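Local coordinates for protein Hsp70/Hsp90 co-chaperone CNS1 (Saccharomyces cerevisiae, PDB 6HFM) that acts as a co-chaperone of Hsp90 and Hsp70, stimulating the ATPase of the Hsp70 SSA1 and linking Hsp90 to the chaperoning of elongation factor 2, at residues Lys5-Met8 / Leu9-Met13; Glu66-Glu69 / Leu70-Val73; Pro133-Asn137 / Ala138-Tyr142. All coordinates share one frame; numbering follows the deposited sequence.

In the fold
The three contacts are all local ones, each made by a continuous run of chain in the C-terminal domain of Cns1, and they follow one another in series. Interaction 1 is a run of turns in helix 4-15 at the surface, interaction 2 the turn that leads from strand 60-68 to helix 73-82, and interaction 3 the tight turn between strands 134-135 and 139-145. The centres of interactions 2 and 3 are about 12 Å apart, and both reach the same mixed sheet of the wheel domain, where Val67 packs on Leu139. Interaction 1 lies about 19 Å from interaction 2 and 18 Å from interaction 3, centre to centre, yet Met13 touches Leu134 and Asn137, so helix 4-15 packs by its Met13 end against the 133-142 turn.

Interaction 1: Lys5-Met8 / Leu9-Met13; sequences KKIM and LESAM
Residues Lys5-Met8 and Leu9-Met13 run on as one helix, and four successive backbone bonds of the i to i+4 kind join them. The amides of Leu9, Glu10, Ser11 and Ala12 turn back to the carbonyls of Lys5, Lys6, Ile7 and Met8; the shortest of the four runs from Ala12 N to Met8 O at 2.8 Å. One side chain adds to this ladder. Ser11 places OG anti to its own carbonyl carbon (chi1 -62°), a torsion that swings the hydroxyl back along the helix, where it donates to Ile7 O over 3.1 Å. That oxygen is therefore gripped twice by the same residue, the backbone N and the hydroxyl arriving from opposite faces of the carbonyl plane.

On the flank of the helix, the Ile7 and Glu10 side chains cross obliquely, the terminal CD1 of Ile7 resting 3.7 Å from carboxylate oxygen OE2 of Glu10. The same glutamate lays its CG over the preceding turn, 3.4 Å from Lys6 O. Ala12 sets its methyl CB 3.3 Å from Met8 O. Met8, Leu9 and Ala12 all reach Leu37 of strand 36-37, and Met13 continues this apolar side onto Leu47. The arrangement is typical of an amphipathic surface helix, here helix 4-15, with charged Lys6 and Glu10 exposed and an apolar stripe laid against the strands of the domain.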
# COMPACT_ATOMS: atom_id res chain seq x y z
N LYS A 5 -23.75 3.49 8.64
CA LYS A 5 -22.70 3.17 7.65
C LYS A 5 -21.31 3.13 8.28
O LYS A 5 -20.51 2.24 7.99
CB LYS A 5 -22.70 4.19 6.51
CG LYS A 5 -21.77 3.82 5.37
CD LYS A 5 -21.58 4.94 4.36
CE LYS A 5 -22.66 4.97 3.29
NZ LYS A 5 -22.25 5.83 2.15
N LYS A 6 -21.05 4.10 9.14
CA LYS A 6 -19.76 4.25 9.79
C LYS A 6 -19.47 3.09 10.75
O LYS A 6 -18.38 2.52 10.74
CB LYS A 6 -19.67 5.61 10.48
CG LYS A 6 -19.73 6.77 9.49
CD LYS A 6 -19.83 8.13 10.17
CE LYS A 6 -19.86 9.25 9.14
NZ LYS A 6 -19.93 10.59 9.78
N ILE A 7 -20.47 2.72 11.56
CA ILE A 7 -20.31 1.61 12.51
C ILE A 7 -20.17 0.27 11.77
O ILE A 7 -19.40 -0.59 12.20
CB ILE A 7 -21.46 1.58 13.55
CG1 ILE A 7 -21.43 2.84 14.43
CG2 ILE A 7 -21.39 0.33 14.43
CD1 ILE A 7 -20.27 2.94 15.40
N MET A 8 -20.88 0.09 10.65
CA MET A 8 -20.73 -1.12 9.84
C MET A 8 -19.32 -1.25 9.29
O MET A 8 -18.73 -2.33 9.33
CB MET A 8 -21.72 -1.13 8.66
CG MET A 8 -21.60 -2.36 7.76
SD MET A 8 -21.94 -3.91 8.60
CE MET A 8 -23.72 -3.81 8.66
N LEU A 9 -18.78 -0.15 8.76
CA LEU A 9 -17.42 -0.17 8.23
C LEU A 9 -16.39 -0.53 9.30
O LEU A 9 -15.52 -1.37 9.05
CB LEU A 9 -17.06 1.19 7.61
CG LEU A 9 -15.68 1.33 6.96
CD1 LEU A 9 -15.48 0.30 5.85
CD2 LEU A 9 -15.50 2.73 6.42
N GLU A 10 -16.51 0.08 10.48
CA GLU A 10 -15.63 -0.22 11.61
C GLU A 10 -15.69 -1.70 12.00
O GLU A 10 -14.66 -2.35 12.17
CB GLU A 10 -15.99 0.64 12.83
CG GLU A 10 -15.60 2.11 12.70
CD GLU A 10 -16.09 2.98 13.85
OE1 GLU A 10 -15.92 4.22 13.78
OE2 GLU A 10 -16.65 2.44 14.84
N SER A 11 -16.91 -2.23 12.14
CA SER A 11 -17.11 -3.64 12.49
C SER A 11 -16.59 -4.59 11.41
O SER A 11 -16.04 -5.65 11.72
CB SER A 11 -18.60 -3.92 12.76
OG SER A 11 -19.07 -3.15 13.86
N ALA A 12 -16.74 -4.19 10.15
CA ALA A 12 -16.25 -4.96 9.01
C ALA A 12 -14.72 -4.97 8.92
O ALA A 12 -14.12 -5.98 8.54
CB ALA A 12 -16.84 -4.44 7.72
N MET A 13 -14.09 -3.84 9.26
CA MET A 13 -12.63 -3.74 9.24
C MET A 13 -11.97 -4.49 10.40
O MET A 13 -10.91 -5.09 10.20
CB MET A 13 -12.19 -2.28 9.17
CG MET A 13 -12.45 -1.64 7.81
SD MET A 13 -12.02 0.11 7.71
CE MET A 13 -10.23 0.03 7.79

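Interaction 2: Glu66-Glu69 / Leu70-Val73; sequences EVSE and LTTV
Thr71 and Ser68 face each other across a tight turn, and their two hydroxyls are put to different uses. OG1 of Thr71 points back at the start of the turn and donates to Ser68 O at 2.8 Å, tilted only 21° from the carbonyl plane. The amide N of Thr71 reaches the same oxygen from the same face, but from well above that plane, so the carbonyl is held by both the backbone and the side chain of Thr71. The Ser68 hydroxyl, anti to its backbone N (chi1 168°), lies beside its carbonyl carbon and accepts the amide of Leu70 over 3.1 Å; it is also hydrogen-bonded to Gln46. Residues Ser68 to Thr71 thus form a type I beta turn in which the backbone bond is doubled by the threonine and the second amide after the serine is taken up by its side chain. A water links Ser68 N and Thr71 OG1, accepting from the amide at 2.9 Å and donating to the threonine hydroxyl.

Val67 and Thr71 also cross at about a right angle, with CG1 of the valine 3.9 Å from Thr71 OG1. Glu69 at the corner, its chain extended beyond CG, forms a salt bridge with Arg16 and a hydrogen bond to Leu47 N of strand 47-55. Directly after Thr71, Thr72 takes the N-cap position of helix 73-82, its OG1 accepting from Glu75 N.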
# COMPACT_ATOMS: atom_id res chain seq x y z
N GLU A 66 -9.09 4.18 -5.91
CA GLU A 66 -9.86 2.99 -5.50
C GLU A 66 -9.15 1.70 -5.90
O GLU A 66 -8.91 1.45 -7.09
CB GLU A 66 -11.25 3.01 -6.13
CG GLU A 66 -12.13 4.14 -5.64
CD GLU A 66 -13.55 4.08 -6.17
OE1 GLU A 66 -13.80 3.33 -7.14
OE2 GLU A 66 -14.42 4.77 -5.61
N VAL A 67 -8.81 0.89 -4.90
CA VAL A 67 -8.27 -0.45 -5.09
C VAL A 67 -9.10 -1.40 -4.23
O VAL A 67 -9.21 -1.21 -3.03
CB VAL A 67 -6.79 -0.53 -4.64
CG1 VAL A 67 -6.25 -1.95 -4.77
CG2 VAL A 67 -5.93 0.44 -5.45
N SER A 68 -9.67 -2.44 -4.85
CA SER A 68 -10.39 -3.46 -4.11
C SER A 68 -9.43 -4.35 -3.33
O SER A 68 -8.37 -4.71 -3.83
CB SER A 68 -11.21 -4.36 -5.05
OG SER A 68 -11.68 -5.50 -4.36
N GLU A 69 -9.85 -4.76 -2.13
CA GLU A 69 -9.10 -5.73 -1.32
C GLU A 69 -8.85 -7.08 -2.02
O GLU A 69 -7.93 -7.80 -1.66
CB GLU A 69 -9.82 -5.99 0.01
CG GLU A 69 -11.13 -6.74 -0.13
CD GLU A 69 -11.88 -6.91 1.17
OE1 GLU A 69 -11.25 -6.85 2.25
OE2 GLU A 69 -13.11 -7.09 1.11
N LEU A 70 -9.71 -7.45 -2.98
CA LEU A 70 -9.52 -8.69 -3.74
C LEU A 70 -8.50 -8.58 -4.88
O LEU A 70 -8.18 -9.59 -5.51
CB LEU A 70 -10.87 -9.18 -4.29
CG LEU A 70 -11.96 -9.49 -3.25
CD1 LEU A 70 -13.18 -10.01 -3.98
CD2 LEU A 70 -11.49 -10.49 -2.21
N THR A 71 -8.00 -7.38 -5.14
CA THR A 71 -6.91 -7.17 -6.09
C THR A 71 -5.63 -7.83 -5.58
O THR A 71 -5.31 -7.72 -4.39
CB THR A 71 -6.63 -5.66 -6.29
OG1 THR A 71 -7.85 -4.97 -6.59
CG2 THR A 71 -5.65 -5.42 -7.43
N THR A 72 -4.90 -8.52 -6.46
CA THR A 72 -3.59 -9.07 -6.09
C THR A 72 -2.50 -8.02 -6.26
O THR A 72 -2.66 -7.04 -6.99
CB THR A 72 -3.19 -10.31 -6.91
OG1 THR A 72 -3.06 -9.97 -8.29
CG2 THR A 72 -4.22 -11.43 -6.72
N VAL A 73 -1.37 -8.26 -5.60
CA VAL A 73 -0.20 -7.40 -5.73
C VAL A 73 0.21 -7.32 -7.21
O VAL A 73 0.42 -6.22 -7.74
CB VAL A 73 0.96 -7.89 -4.83
CG1 VAL A 73 2.26 -7.17 -5.15
CG2 VAL A 73 0.59 -7.73 -3.36
O HOH W 1 -9.11 -2.80 -7.69

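Interaction 3: Pro133-Asn137 / Ala138-Tyr142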
# COMPACT_ATOMS: atom_id res chain seq x y z
N PRO A 133 0.09 -2.77 8.14
CA PRO A 133 -1.05 -1.84 8.26
C PRO A 133 -1.43 -1.04 7.02
O PRO A 133 -0.63 -0.87 6.09
CB PRO A 133 -0.59 -0.85 9.36
CG PRO A 133 0.69 -1.38 9.89
CD PRO A 133 1.28 -2.22 8.81
N LEU A 134 -2.66 -0.52 7.04
CA LEU A 134 -3.01 0.67 6.29
C LEU A 134 -2.37 1.88 6.97
O LEU A 134 -2.15 1.89 8.19
CB LEU A 134 -4.53 0.86 6.22
CG LEU A 134 -5.37 -0.18 5.48
CD1 LEU A 134 -6.84 0.17 5.60
CD2 LEU A 134 -4.96 -0.29 4.03
N PHE A 135 -2.06 2.89 6.16
CA PHE A 135 -1.58 4.18 6.64
C PHE A 135 -2.60 5.23 6.22
O PHE A 135 -2.86 5.40 5.02
CB PHE A 135 -0.17 4.47 6.11
CG PHE A 135 0.90 3.65 6.79
CD1 PHE A 135 1.57 4.14 7.90
CD2 PHE A 135 1.18 2.36 6.36
CE1 PHE A 135 2.52 3.37 8.55
CE2 PHE A 135 2.13 1.58 7.01
CZ PHE A 135 2.80 2.09 8.11
N ASP A 136 -3.23 5.89 7.20
CA ASP A 136 -4.28 6.88 6.94
C ASP A 136 -5.42 6.28 6.10
O ASP A 136 -5.93 6.91 5.18
CB ASP A 136 -3.67 8.12 6.29
CG ASP A 136 -2.49 8.65 7.07
OD1 ASP A 136 -2.71 9.10 8.22
OD2 ASP A 136 -1.35 8.62 6.55
N ASN A 137 -5.80 5.04 6.44
CA ASN A 137 -6.86 4.29 5.76
C ASN A 137 -6.63 4.11 4.26
O ASN A 137 -7.57 4.07 3.47
CB ASN A 137 -8.25 4.90 6.06
CG ASN A 137 -8.86 4.39 7.36
OD1 ASN A 137 -8.57 3.29 7.83
ND2 ASN A 137 -9.74 5.20 7.94
N ALA A 138 -5.36 3.95 3.89
CA ALA A 138 -4.95 3.72 2.51
C ALA A 138 -3.76 2.77 2.44
O ALA A 138 -2.96 2.68 3.37
CB ALA A 138 -4.62 5.04 1.82
N LEU A 139 -3.66 2.04 1.33
CA LEU A 139 -2.47 1.23 1.06
C LEU A 139 -1.27 2.14 0.82
O LEU A 139 -1.42 3.24 0.29
CB LEU A 139 -2.68 0.34 -0.17
CG LEU A 139 -3.74 -0.75 -0.07
CD1 LEU A 139 -4.03 -1.33 -1.44
CD2 LEU A 139 -3.30 -1.83 0.92
N LYS A 140 -0.10 1.67 1.24
CA LYS A 140 1.17 2.29 0.87
C LYS A 140 2.12 1.16 0.46
O LYS A 140 2.40 0.27 1.27
CB LYS A 140 1.75 3.10 2.03
CG LYS A 140 3.09 3.76 1.74
CD LYS A 140 3.47 4.82 2.77
CE LYS A 140 3.62 4.27 4.19
NZ LYS A 140 4.69 3.25 4.41
N ILE A 141 2.57 1.18 -0.79
CA ILE A 141 3.48 0.15 -1.31
C ILE A 141 4.69 0.84 -1.93
O ILE A 141 4.61 2.00 -2.38
CB ILE A 141 2.79 -0.83 -2.30
CG1 ILE A 141 2.47 -0.19 -3.65
CG2 ILE A 141 1.52 -1.41 -1.68
CD1 ILE A 141 2.07 -1.19 -4.72
N TYR A 142 5.81 0.12 -1.93
CA TYR A 142 7.06 0.58 -2.53
C TYR A 142 7.43 -0.37 -3.65
O TYR A 142 7.58 -1.57 -3.43
CB TYR A 142 8.19 0.62 -1.48
CG TYR A 142 7.87 1.51 -0.29
CD1 TYR A 142 8.24 2.85 -0.27
CD2 TYR A 142 7.17 1.01 0.81
CE1 TYR A 142 7.93 3.68 0.81
CE2 TYR A 142 6.86 1.82 1.90
CZ TYR A 142 7.24 3.15 1.89
OH TYR A 142 6.92 3.95 2.97
O HOH W 2 -0.29 -0.35 3.35
O HOH W 3 -1.18 5.44 2.77
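Lys140 sends CG anti to its backbone N (chi1 179°) and then bends at both chi3 and chi4, which curls the end of the chain over the ring of Phe135. That ring, its CG anti to the residue's own carbonyl carbon, receives the lysine on one face: CE lies 3.7 Å above the plane, displaced toward the rim, as a CH-pi contact, and NZ stands 4.2 Å from the centroid, 17° off the normal, as a cation-pi contact. The ammonium group has polar partners as well, donating to Tyr142 OH at 2.7 Å and forming a salt bridge with Glu106. With an alanine here, the Phe135 face would probably lose its cation, and Glu106 and Tyr142 OH their partner.

In the backbone, Phe135 N donates to Ala138 O at 2.9 Å, in the carbonyl plane; the turn's own closing bond, from Ala138 N to Phe135 O, is weak. Asp136 and Asn137 occupy the two corner positions, both with left-handed helical backbone angles. Beside the turn, the CD2 methyls of Leu134 and Leu139 meet at 3.8 Å, and a water accepts from Lys140 N and lies where it can donate to Pro133 O. The turn thus hands the chain from strand 134-135, paired in parallel with 20-21, to strand 139-145, which runs in the mixed sheet between strands 47-55 and 101-106.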